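Long-range contacts in DUF72 domain-containing protein (Thermotoga maritima, PDB 1VPQ), which is of unknown function but folds as a TIM barrel, with sulfate-occupied sites at the strand ends that may mark where an anionic ligand binds: residues T18-E24 / F40-Y44; R51-F57 / D78-K84; K121-Q126 / E151-R157. Residues are numbered along the deposited sequence.

Interaction 1. Residues T18-E24 / F40-Y44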
loop_
_atom_site.group_PDB
_atom_site.type_symbol
_atom_site.label_atom_id
_atom_site.label_comp_id
_atom_site.label_asym_id
_atom_site.label_seq_id
_atom_site.Cartn_x
_atom_site.Cartn_y
_atom_site.Cartn_z
ATOM N N THR A 18 3.094 0.572 -8.004
ATOM C CA THR A 18 4.137 0.175 -7.057
ATOM C C THR A 18 4.132 1.051 -5.799
ATOM O O THR A 18 3.498 2.106 -5.756
ATOM C CB THR A 18 5.524 0.294 -7.692
ATOM O OG1 THR A 18 5.653 1.603 -8.252
ATOM C CG2 THR A 18 5.729 -0.772 -8.783
ATOM N N SER A 19 4.849 0.593 -4.776
ATOM C CA SER A 19 5.033 1.375 -3.555
ATOM C C SER A 19 6.216 2.299 -3.763
ATOM O O SER A 19 7.371 1.878 -3.670
ATOM C CB SER A 19 5.277 0.480 -2.340
ATOM O OG SER A 19 4.120 -0.263 -2.015
ATOM N N GLY A 20 5.914 3.559 -4.055
ATOM C CA GLY A 20 6.932 4.539 -4.400
ATOM C C GLY A 20 7.294 4.453 -5.870
ATOM O O GLY A 20 7.029 3.448 -6.539
ATOM N N PHE A 21 7.885 5.532 -6.365
ATOM C CA PHE A 21 8.385 5.618 -7.738
ATOM C C PHE A 21 9.829 6.137 -7.801
ATOM O O PHE A 21 10.479 6.013 -8.830
ATOM C CB PHE A 21 7.489 6.557 -8.553
ATOM C CG PHE A 21 7.619 8.006 -8.159
ATOM C CD1 PHE A 21 8.573 8.820 -8.759
ATOM C CD2 PHE A 21 6.809 8.549 -7.172
ATOM C CE1 PHE A 21 8.708 10.152 -8.396
ATOM C CE2 PHE A 21 6.941 9.883 -6.799
ATOM C CZ PHE A 21 7.893 10.685 -7.417
ATOM N N SER A 22 10.314 6.724 -6.707
ATOM C CA SER A 22 11.569 7.478 -6.698
ATOM C C SER A 22 12.727 6.629 -6.175
ATOM O O SER A 22 13.138 6.754 -5.022
ATOM C CB SER A 22 11.398 8.752 -5.860
ATOM O OG SER A 22 12.434 9.687 -6.096
ATOM N N PHE A 23 13.242 5.762 -7.045
ATOM C CA PHE A 23 14.351 4.860 -6.722
ATOM C C PHE A 23 15.446 4.966 -7.780
ATOM O O PHE A 23 15.152 5.002 -8.974
ATOM C CB PHE A 23 13.870 3.407 -6.663
ATOM C CG PHE A 23 12.772 3.157 -5.660
ATOM C CD1 PHE A 23 13.063 3.027 -4.309
ATOM C CD2 PHE A 23 11.452 3.034 -6.070
ATOM C CE1 PHE A 23 12.049 2.788 -3.380
ATOM C CE2 PHE A 23 10.433 2.797 -5.149
ATOM C CZ PHE A 23 10.733 2.672 -3.803
ATOM N N GLU A 24 16.700 5.008 -7.335
ATOM C CA GLU A 24 17.860 4.996 -8.232
ATOM C C GLU A 24 18.192 3.571 -8.700
ATOM O O GLU A 24 18.616 3.375 -9.834
ATOM C CB GLU A 24 19.072 5.616 -7.535
ATOM C CG GLU A 24 18.929 7.115 -7.228
ATOM C CD GLU A 24 19.371 8.009 -8.384
ATOM O OE1 GLU A 24 18.727 7.969 -9.455
ATOM O OE2 GLU A 24 20.361 8.760 -8.215
ATOM N N PHE A 40 11.237 11.132 -13.037
ATOM C CA PHE A 40 10.828 9.794 -12.603
ATOM C C PHE A 40 9.311 9.635 -12.600
ATOM O O PHE A 40 8.787 8.632 -13.084
ATOM C CB PHE A 40 11.325 9.482 -11.179
ATOM C CG PHE A 40 12.777 9.078 -11.076
ATOM C CD1 PHE A 40 13.552 8.804 -12.194
ATOM C CD2 PHE A 40 13.350 8.936 -9.819
ATOM C CE1 PHE A 40 14.885 8.425 -12.059
ATOM C CE2 PHE A 40 14.675 8.554 -9.671
ATOM C CZ PHE A 40 15.448 8.298 -10.793
ATOM N N LEU A 41 8.612 10.609 -12.024
ATOM C CA LEU A 41 7.161 10.518 -11.903
ATOM C C LEU A 41 6.484 10.564 -13.277
ATOM O O LEU A 41 5.577 9.789 -13.536
ATOM C CB LEU A 41 6.598 11.609 -10.981
ATOM C CG LEU A 41 5.069 11.559 -10.785
ATOM C CD1 LEU A 41 4.602 10.237 -10.165
ATOM C CD2 LEU A 41 4.590 12.731 -9.953
ATOM N N LYS A 42 6.932 11.473 -14.141
ATOM C CA LYS A 42 6.413 11.553 -15.506
ATOM C C LYS A 42 6.653 10.248 -16.267
ATOM O O LYS A 42 5.755 9.757 -16.950
ATOM C CB LYS A 42 7.033 12.723 -16.266
ATOM C CG LYS A 42 6.458 12.925 -17.661
ATOM C CD LYS A 42 6.968 14.208 -18.262
ATOM C CE LYS A 42 6.296 14.525 -19.587
ATOM N NZ LYS A 42 6.618 15.922 -20.016
ATOM N N TYR A 43 7.853 9.686 -16.132
ATOM C CA TYR A 43 8.181 8.410 -16.774
ATOM C C TYR A 43 7.314 7.274 -16.235
ATOM O O TYR A 43 6.879 6.406 -16.983
ATOM C CB TYR A 43 9.663 8.050 -16.599
ATOM C CG TYR A 43 10.140 7.040 -17.624
ATOM C CD1 TYR A 43 9.986 5.668 -17.411
ATOM C CD2 TYR A 43 10.716 7.456 -18.827
ATOM C CE1 TYR A 43 10.418 4.734 -18.362
ATOM C CE2 TYR A 43 11.146 6.533 -19.784
ATOM C CZ TYR A 43 10.995 5.176 -19.547
ATOM O OH TYR A 43 11.424 4.265 -20.490
ATOM N N TYR A 44 7.082 7.291 -14.931
ATOM C CA TYR A 44 6.221 6.324 -14.263
ATOM C C TYR A 44 4.794 6.272 -14.864
ATOM O O TYR A 44 4.318 5.193 -15.226
ATOM C CB TYR A 44 6.185 6.663 -12.766
ATOM C CG TYR A 44 5.363 5.755 -11.891
ATOM C CD1 TYR A 44 4.008 6.003 -11.682
ATOM C CD2 TYR A 44 5.941 4.675 -11.243
ATOM C CE1 TYR A 44 3.241 5.180 -10.870
ATOM C CE2 TYR A 44 5.184 3.845 -10.414
ATOM C CZ TYR A 44 3.829 4.100 -10.238
ATOM O OH TYR A 44 3.064 3.291 -9.426
#
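This is an aromatic packing contact between the loop that leaves the first barrel strand, 13-18, and the first turn of helix 40-46, on the flank of the barrel. Three residues of the helix do the work, F40, L41 and Y44, spaced so that they share one side of the turn. F21 is the loop residue they grip: L41 lies over one face of its ring, with CD1 4.0 Å from the F21 ring centroid in a CH-pi contact, while CB of F40 approaches the ring edge, 3.7 Å from F21 CD1. At the base of the F21 side chain, CB rests 3.6 Å from Y44 CD2. M71 of helix 65-72 also packs on both F21 and L41. The F40 ring extends along the loop, with S22 CA 3.9 Å from its CD2 and F23 O 3.7 Å from its CE2, and it stacks on Y31. Polar chemistry is concentrated at the strand end, where T18 N donates to Y44 OH (3.1 Å, nearly linear); the same hydroxyl is hydrogen-bonded to I52 O on the neighbouring strand. T18 OG1 reaches forward to G20 O, a 2.9 Å hydrogen bond within segment 18-24. The arrangement is that of a TIM-barrel beta-alpha loop, with the chain leaving the C-terminal end of a strand and packing back on the helix that precedes the next strand.

Interaction 2. Residues R51-F57 / D78-K84; sequences RIVELNF and DFYFTVK. With SO4 (sulfate ion), chain B.
Strands 52-55 and 80-84 are neighbours in a TIM-barrel sheet, joined by a beta-alpha-beta crossover through helix 65-72. They run parallel, with axes 4.6 Å apart at closest and crossing at -16°, in the register R51-F79 to N56-K84. The backbone is extended from I52 and F79 onward; R51 and D78 are not (psi 7° and 40°). R51, V53 and L55 make the backbone bonds: Y80 N to R51 O (3.1 Å), a weak V53 N to Y80 O (3.3 Å), T82 N to V53 O (3.1 Å), L55 N to T82 O (2.8 Å) and K84 N to L55 O (2.9 Å). I52, E54, Y80 and T82 share one face; E54 and T82 point into the barrel, where Y201 meets both and S19 and R203 hold E54. V53, L55, F81 and V83 share the helix-facing side, with L55 CD1 4.1 Å from F81 CD2. At the N-terminal end R51 NE sits 3.4 Å from D78 OD2, a salt bridge of charges alone. At the other end water 1 links F57 N (3.1 Å) to K84 O (2.7 Å), and K84, m at chi1 then extended, carries NZ to 2.7 Å from O4 of sulfate B.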
loop_
_atom_site.group_PDB
_atom_site.type_symbol
_atom_site.label_atom_id
_atom_site.label_comp_id
_atom_site.label_asym_id
_atom_site.label_seq_id
_atom_site.Cartn_x
_atom_site.Cartn_y
_atom_site.Cartn_z
ATOM N N ARG A 51 -1.290 4.070 -13.385
ATOM C CA ARG A 51 -2.266 5.124 -13.097
ATOM C C ARG A 51 -2.411 5.401 -11.594
ATOM O O ARG A 51 -3.270 6.166 -11.175
ATOM C CB ARG A 51 -3.621 4.717 -13.673
ATOM C CG ARG A 51 -3.606 4.489 -15.192
ATOM C CD ARG A 51 -4.210 5.662 -15.943
ATOM N NE ARG A 51 -5.596 5.884 -15.526
ATOM C CZ ARG A 51 -6.640 5.161 -15.923
ATOM N NH1 ARG A 51 -6.492 4.141 -16.773
ATOM N NH2 ARG A 51 -7.850 5.468 -15.460
ATOM N N ILE A 52 -1.563 4.771 -10.788
ATOM C CA ILE A 52 -1.635 4.899 -9.338
ATOM C C ILE A 52 -0.271 4.585 -8.726
ATOM O O ILE A 52 0.523 3.836 -9.304
ATOM C CB ILE A 52 -2.755 3.981 -8.734
ATOM C CG1 ILE A 52 -3.164 4.459 -7.339
ATOM C CG2 ILE A 52 -2.321 2.508 -8.694
ATOM C CD1 ILE A 52 -4.421 3.790 -6.790
ATOM N N VAL A 53 -0.005 5.179 -7.568
ATOM C CA VAL A 53 1.192 4.866 -6.800
ATOM C C VAL A 53 0.845 5.008 -5.324
ATOM O O VAL A 53 0.013 5.829 -4.957
ATOM C CB VAL A 53 2.403 5.767 -7.201
ATOM C CG1 VAL A 53 2.158 7.235 -6.858
ATOM C CG2 VAL A 53 3.695 5.279 -6.558
ATOM N N GLU A 54 1.465 4.176 -4.495
ATOM C CA GLU A 54 1.287 4.208 -3.049
ATOM C C GLU A 54 2.479 4.924 -2.419
ATOM O O GLU A 54 3.620 4.544 -2.650
ATOM C CB GLU A 54 1.196 2.781 -2.530
ATOM C CG GLU A 54 1.001 2.640 -1.037
ATOM C CD GLU A 54 1.168 1.207 -0.593
ATOM O OE1 GLU A 54 2.331 0.801 -0.390
ATOM O OE2 GLU A 54 0.141 0.496 -0.458
ATOM N N LEU A 55 2.205 5.945 -1.606
ATOM C CA LEU A 55 3.258 6.808 -1.066
ATOM C C LEU A 55 3.372 6.804 0.463
ATOM O O LEU A 55 2.400 6.588 1.181
ATOM C CB LEU A 55 3.056 8.239 -1.569
ATOM C CG LEU A 55 3.259 8.402 -3.081
ATOM C CD1 LEU A 55 2.708 9.719 -3.572
ATOM C CD2 LEU A 55 4.730 8.272 -3.454
ATOM N N ASN A 56 4.594 7.035 0.934
ATOM C CA ASN A 56 4.875 7.197 2.349
ATOM C C ASN A 56 5.818 8.377 2.525
ATOM O O ASN A 56 7.024 8.265 2.296
ATOM C CB ASN A 56 5.492 5.921 2.930
ATOM C CG ASN A 56 5.839 6.047 4.412
ATOM O OD1 ASN A 56 5.194 6.780 5.165
ATOM N ND2 ASN A 56 6.861 5.317 4.834
ATOM N N PHE A 57 5.254 9.507 2.937
ATOM C CA PHE A 57 6.012 10.739 3.080
ATOM C C PHE A 57 6.689 10.777 4.426
ATOM O O PHE A 57 6.030 10.750 5.460
ATOM C CB PHE A 57 5.097 11.952 2.932
ATOM C CG PHE A 57 4.402 12.012 1.611
ATOM C CD1 PHE A 57 5.064 12.487 0.489
ATOM C CD2 PHE A 57 3.093 11.570 1.482
ATOM C CE1 PHE A 57 4.425 12.530 -0.740
ATOM C CE2 PHE A 57 2.448 11.613 0.261
ATOM C CZ PHE A 57 3.112 12.092 -0.852
ATOM N N ASP A 78 -6.135 12.002 -14.399
ATOM C CA ASP A 78 -6.362 10.572 -14.144
ATOM C C ASP A 78 -5.122 9.869 -13.576
ATOM O O ASP A 78 -4.815 8.736 -13.947
ATOM C CB ASP A 78 -6.876 9.857 -15.412
ATOM C CG ASP A 78 -5.820 9.755 -16.513
ATOM O OD1 ASP A 78 -4.966 10.664 -16.626
ATOM O OD2 ASP A 78 -5.851 8.761 -17.274
ATOM N N PHE A 79 -4.405 10.543 -12.683
ATOM C CA PHE A 79 -3.362 9.892 -11.903
ATOM C C PHE A 79 -3.699 10.041 -10.431
ATOM O O PHE A 79 -3.955 11.145 -9.952
ATOM C CB PHE A 79 -1.983 10.466 -12.200
ATOM C CG PHE A 79 -0.865 9.658 -11.609
ATOM C CD1 PHE A 79 -0.513 8.431 -12.159
ATOM C CD2 PHE A 79 -0.174 10.113 -10.494
ATOM C CE1 PHE A 79 0.515 7.675 -11.609
ATOM C CE2 PHE A 79 0.856 9.366 -9.942
ATOM C CZ PHE A 79 1.203 8.143 -10.505
ATOM N N TYR A 80 -3.690 8.909 -9.732
ATOM C CA TYR A 80 -4.181 8.810 -8.367
ATOM C C TYR A 80 -3.114 8.262 -7.449
ATOM O O TYR A 80 -2.092 7.759 -7.896
ATOM C CB TYR A 80 -5.385 7.875 -8.317
ATOM C CG TYR A 80 -6.485 8.273 -9.259
ATOM C CD1 TYR A 80 -7.377 9.289 -8.931
ATOM C CD2 TYR A 80 -6.629 7.644 -10.493
ATOM C CE1 TYR A 80 -8.390 9.656 -9.800
ATOM C CE2 TYR A 80 -7.633 8.010 -11.368
ATOM C CZ TYR A 80 -8.506 9.012 -11.018
ATOM O OH TYR A 80 -9.498 9.363 -11.893
ATOM N N PHE A 81 -3.360 8.341 -6.153
ATOM C CA PHE A 81 -2.457 7.704 -5.217
ATOM C C PHE A 81 -3.143 7.266 -3.936
ATOM O O PHE A 81 -4.284 7.636 -3.670
ATOM C CB PHE A 81 -1.232 8.599 -4.944
ATOM C CG PHE A 81 -1.556 9.904 -4.284
ATOM C CD1 PHE A 81 -2.103 10.950 -5.013
ATOM C CD2 PHE A 81 -1.282 10.096 -2.933
ATOM C CE1 PHE A 81 -2.395 12.160 -4.395
ATOM C CE2 PHE A 81 -1.567 11.309 -2.308
ATOM C CZ PHE A 81 -2.127 12.333 -3.036
ATOM N N THR A 82 -2.443 6.408 -3.198
ATOM C CA THR A 82 -2.798 6.031 -1.833
ATOM C C THR A 82 -1.652 6.447 -0.922
ATOM O O THR A 82 -0.511 6.597 -1.374
ATOM C CB THR A 82 -3.014 4.525 -1.691
ATOM O OG1 THR A 82 -1.801 3.835 -2.017
ATOM C CG2 THR A 82 -4.136 4.049 -2.604
ATOM N N VAL A 83 -1.950 6.640 0.359
ATOM C CA VAL A 83 -0.972 7.216 1.286
ATOM C C VAL A 83 -0.941 6.456 2.604
ATOM O O VAL A 83 -1.984 6.089 3.137
ATOM C CB VAL A 83 -1.275 8.714 1.594
ATOM C CG1 VAL A 83 -0.055 9.407 2.196
ATOM C CG2 VAL A 83 -1.671 9.436 0.351
ATOM N N LYS A 84 0.263 6.243 3.132
ATOM C CA LYS A 84 0.422 5.679 4.469
ATOM C C LYS A 84 0.151 6.741 5.540
ATOM O O LYS A 84 0.588 7.891 5.409
ATOM C CB LYS A 84 1.828 5.095 4.657
ATOM C CG LYS A 84 2.002 3.700 4.102
ATOM C CD LYS A 84 3.275 3.061 4.630
ATOM C CE LYS A 84 3.340 1.575 4.309
ATOM N NZ LYS A 84 4.517 0.917 4.957
HETATM S S SO4 B . 5.671 -2.499 4.374
HETATM O O1 SO4 B . 4.487 -3.201 4.861
HETATM O O2 SO4 B . 6.510 -2.084 5.492
HETATM O O3 SO4 B . 6.418 -3.409 3.519
HETATM O O4 SO4 B . 5.258 -1.303 3.647
HETATM O O HOH W 1 2.641 9.382 4.593
#

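Interaction 3. Residues K121-Q126 / E151-R157. With SO4 (sulfate ion), chain B; SO4 (sulfate ion), chain C.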
loop_
_atom_site.group_PDB
_atom_site.type_symbol
_atom_site.label_atom_id
_atom_site.label_comp_id
_atom_site.label_asym_id
_atom_site.label_seq_id
_atom_site.Cartn_x
_atom_site.Cartn_y
_atom_site.Cartn_z
ATOM N N LYS A 121 -7.207 8.173 -3.257
ATOM C CA LYS A 121 -8.179 7.079 -3.338
ATOM C C LYS A 121 -8.357 6.331 -2.011
ATOM O O LYS A 121 -9.437 5.794 -1.742
ATOM C CB LYS A 121 -7.759 6.080 -4.428
ATOM C CG LYS A 121 -7.875 6.601 -5.860
ATOM C CD LYS A 121 -9.308 6.663 -6.338
ATOM C CE LYS A 121 -9.412 6.472 -7.843
ATOM N NZ LYS A 121 -10.799 6.684 -8.331
ATOM N N MET A 122 -7.301 6.279 -1.201
ATOM C CA MET A 122 -7.293 5.463 0.018
ATOM C C MET A 122 -6.121 5.822 0.931
ATOM O O MET A 122 -5.039 6.175 0.458
ATOM C CB MET A 122 -7.212 3.978 -0.359
ATOM C CG MET A 122 -7.354 2.969 0.785
ATOM S SD MET A 122 -9.040 2.644 1.315
ATOM C CE MET A 122 -9.884 2.118 -0.172
ATOM N N THR A 123 -6.358 5.737 2.241
ATOM C CA THR A 123 -5.296 5.882 3.241
ATOM C C THR A 123 -4.989 4.519 3.853
ATOM O O THR A 123 -5.893 3.758 4.173
ATOM C CB THR A 123 -5.668 6.912 4.328
ATOM O OG1 THR A 123 -5.778 8.202 3.721
ATOM C CG2 THR A 123 -4.602 6.985 5.423
ATOM N N LEU A 124 -3.703 4.216 3.999
ATOM C CA LEU A 124 -3.259 2.900 4.451
ATOM C C LEU A 124 -2.669 2.964 5.847
ATOM O O LEU A 124 -1.740 3.744 6.107
ATOM C CB LEU A 124 -2.213 2.330 3.493
ATOM C CG LEU A 124 -1.583 0.985 3.873
ATOM C CD1 LEU A 124 -2.590 -0.162 3.765
ATOM C CD2 LEU A 124 -0.364 0.701 3.016
ATOM N N ALA A 125 -3.202 2.128 6.735
ATOM C CA ALA A 125 -2.617 1.919 8.051
ATOM C C ALA A 125 -2.043 0.515 8.104
ATOM O O ALA A 125 -2.786 -0.463 8.243
ATOM C CB ALA A 125 -3.672 2.118 9.141
ATOM N N GLN A 126 -0.720 0.422 7.974
ATOM C CA GLN A 126 -0.014 -0.864 7.995
ATOM C C GLN A 126 0.720 -1.038 9.322
ATOM O O GLN A 126 1.593 -0.249 9.667
ATOM C CB GLN A 126 0.948 -0.978 6.801
ATOM C CG GLN A 126 1.946 -2.142 6.852
ATOM C CD GLN A 126 3.293 -1.749 7.456
ATOM O OE1 GLN A 126 3.945 -0.815 6.982
ATOM N NE2 GLN A 126 3.716 -2.461 8.504
ATOM N N GLU A 151 -11.760 7.359 3.356
ATOM C CA GLU A 151 -11.492 5.976 2.980
ATOM C C GLU A 151 -10.230 5.445 3.668
ATOM O O GLU A 151 -9.140 5.961 3.450
ATOM C CB GLU A 151 -11.383 5.836 1.456
ATOM C CG GLU A 151 -12.722 5.855 0.720
ATOM C CD GLU A 151 -13.535 4.576 0.879
ATOM O OE1 GLU A 151 -13.049 3.625 1.523
ATOM O OE2 GLU A 151 -14.675 4.522 0.362
ATOM N N LEU A 152 -10.419 4.409 4.487
ATOM C CA LEU A 152 -9.356 3.784 5.271
ATOM C C LEU A 152 -9.210 2.287 4.967
ATOM O O LEU A 152 -10.203 1.583 4.764
ATOM C CB LEU A 152 -9.644 3.965 6.768
ATOM C CG LEU A 152 -8.520 3.597 7.741
ATOM C CD1 LEU A 152 -7.320 4.515 7.576
ATOM C CD2 LEU A 152 -9.010 3.628 9.173
ATOM N N ALA A 153 -7.956 1.833 4.932
ATOM C CA ALA A 153 -7.605 0.422 4.775
ATOM C C ALA A 153 -6.548 0.024 5.789
ATOM O O ALA A 153 -5.661 0.822 6.128
ATOM C CB ALA A 153 -7.100 0.126 3.362
ATOM N N VAL A 154 -6.656 -1.215 6.276
ATOM C CA VAL A 154 -5.742 -1.733 7.302
ATOM C C VAL A 154 -5.087 -3.062 6.885
ATOM O O VAL A 154 -5.751 -3.970 6.363
ATOM C CB VAL A 154 -6.456 -1.887 8.692
ATOM C CG1 VAL A 154 -5.595 -2.697 9.672
ATOM C CG2 VAL A 154 -6.776 -0.512 9.303
ATOM N N GLU A 155 -3.782 -3.142 7.156
ATOM C CA GLU A 155 -2.966 -4.331 6.951
ATOM C C GLU A 155 -2.310 -4.775 8.271
ATOM O O GLU A 155 -1.693 -3.962 8.971
ATOM C CB GLU A 155 -1.847 -4.015 5.944
ATOM C CG GLU A 155 -1.015 -5.219 5.520
ATOM C CD GLU A 155 0.261 -4.839 4.777
ATOM O OE1 GLU A 155 0.235 -3.852 4.022
ATOM O OE2 GLU A 155 1.294 -5.526 4.942
ATOM N N PHE A 156 -2.398 -6.070 8.566
ATOM C CA PHE A 156 -1.720 -6.680 9.715
ATOM C C PHE A 156 -0.534 -7.531 9.278
ATOM O O PHE A 156 -0.546 -8.123 8.196
ATOM C CB PHE A 156 -2.676 -7.569 10.499
ATOM C CG PHE A 156 -4.022 -6.967 10.721
ATOM C CD1 PHE A 156 -4.222 -6.042 11.736
ATOM C CD2 PHE A 156 -5.099 -7.338 9.926
ATOM C CE1 PHE A 156 -5.491 -5.479 11.951
ATOM C CE2 PHE A 156 -6.369 -6.789 10.132
ATOM C CZ PHE A 156 -6.563 -5.861 11.148
ATOM N N ARG A 157 0.480 -7.589 10.138
ATOM C CA ARG A 157 1.663 -8.414 9.922
ATOM C C ARG A 157 1.646 -9.680 10.783
ATOM O O ARG A 157 2.225 -10.693 10.403
ATOM C CB ARG A 157 2.922 -7.615 10.246
ATOM C CG ARG A 157 4.225 -8.313 9.848
ATOM C CD ARG A 157 4.594 -7.945 8.444
ATOM N NE ARG A 157 5.318 -6.676 8.420
ATOM C CZ ARG A 157 5.259 -5.771 7.448
ATOM N NH1 ARG A 157 4.473 -5.947 6.391
ATOM N NH2 ARG A 157 5.986 -4.668 7.543
HETATM S S SO4 B . 5.671 -2.499 4.374
HETATM O O1 SO4 B . 4.487 -3.201 4.861
HETATM O O2 SO4 B . 6.510 -2.084 5.492
HETATM O O3 SO4 B . 6.418 -3.409 3.519
HETATM O O4 SO4 B . 5.258 -1.303 3.647
HETATM S S SO4 C . 7.858 -5.391 10.651
HETATM O O1 SO4 C . 7.764 -4.043 10.097
HETATM O O2 SO4 C . 9.025 -5.503 11.508
HETATM O O3 SO4 C . 6.683 -5.672 11.463
HETATM O O4 SO4 C . 7.952 -6.374 9.580
#
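R157 holds two sulfates at once while Q126 NE2 lies over one face of its guanidinium, 3.3 Å from R157 NH2; two donors, so unbonded. R157 NE donates to O4 of sulfate C at 2.9 Å and NH2 to its O1 at 3.2 Å, while NH1 reaches O1 of sulfate B at 3.1 Å. E155 OE2 pairs with R157 NH1 at 3.5 Å. The strands are regular parallel neighbours joined through helix 135-147: T123 N to E151 O (3.0 Å), A153 N to T123 O (2.9 Å), A125 N to A153 O (2.8 Å) and E155 N to A125 O (3.1 Å). T123, A125, L152 and V154 face outward, A125 and L152 against L144. L124, A153, Q126 and E155 face the barrel interior, where R203 meets E155 and K84 meets Q126. The sulfates probably come from the crystallisation liquor, yet a pocket where arginine and lysine meet sulfate beside E155, at the C-terminal strand ends where TIM-barrel active sites lie, is consistent with binding an anionic ligand.

In the fold
Interactions 2 and 3 are both pairs of parallel barrel strands, and because 80-84 and 120-126 are themselves neighbours the four strands form one continuous run, with V83 O bonded to L124 N and K84 NZ to Q126 OE1. Interaction 3 is the more buried; interaction 2 reaches the surface at R51. Both end at sulfate B. Interaction 1 differs in kind: it joins loop to helix on the barrel's flank, about 21 Å from interaction 3 between centres, relies on aromatic side chains and has no backbone-to-backbone hydrogen bond between its segments. It still meets interaction 2 directly, through Y44 OH to I52 O and S19 OG to E54 OE1, where strand 13-18 closes the barrel against 52-55.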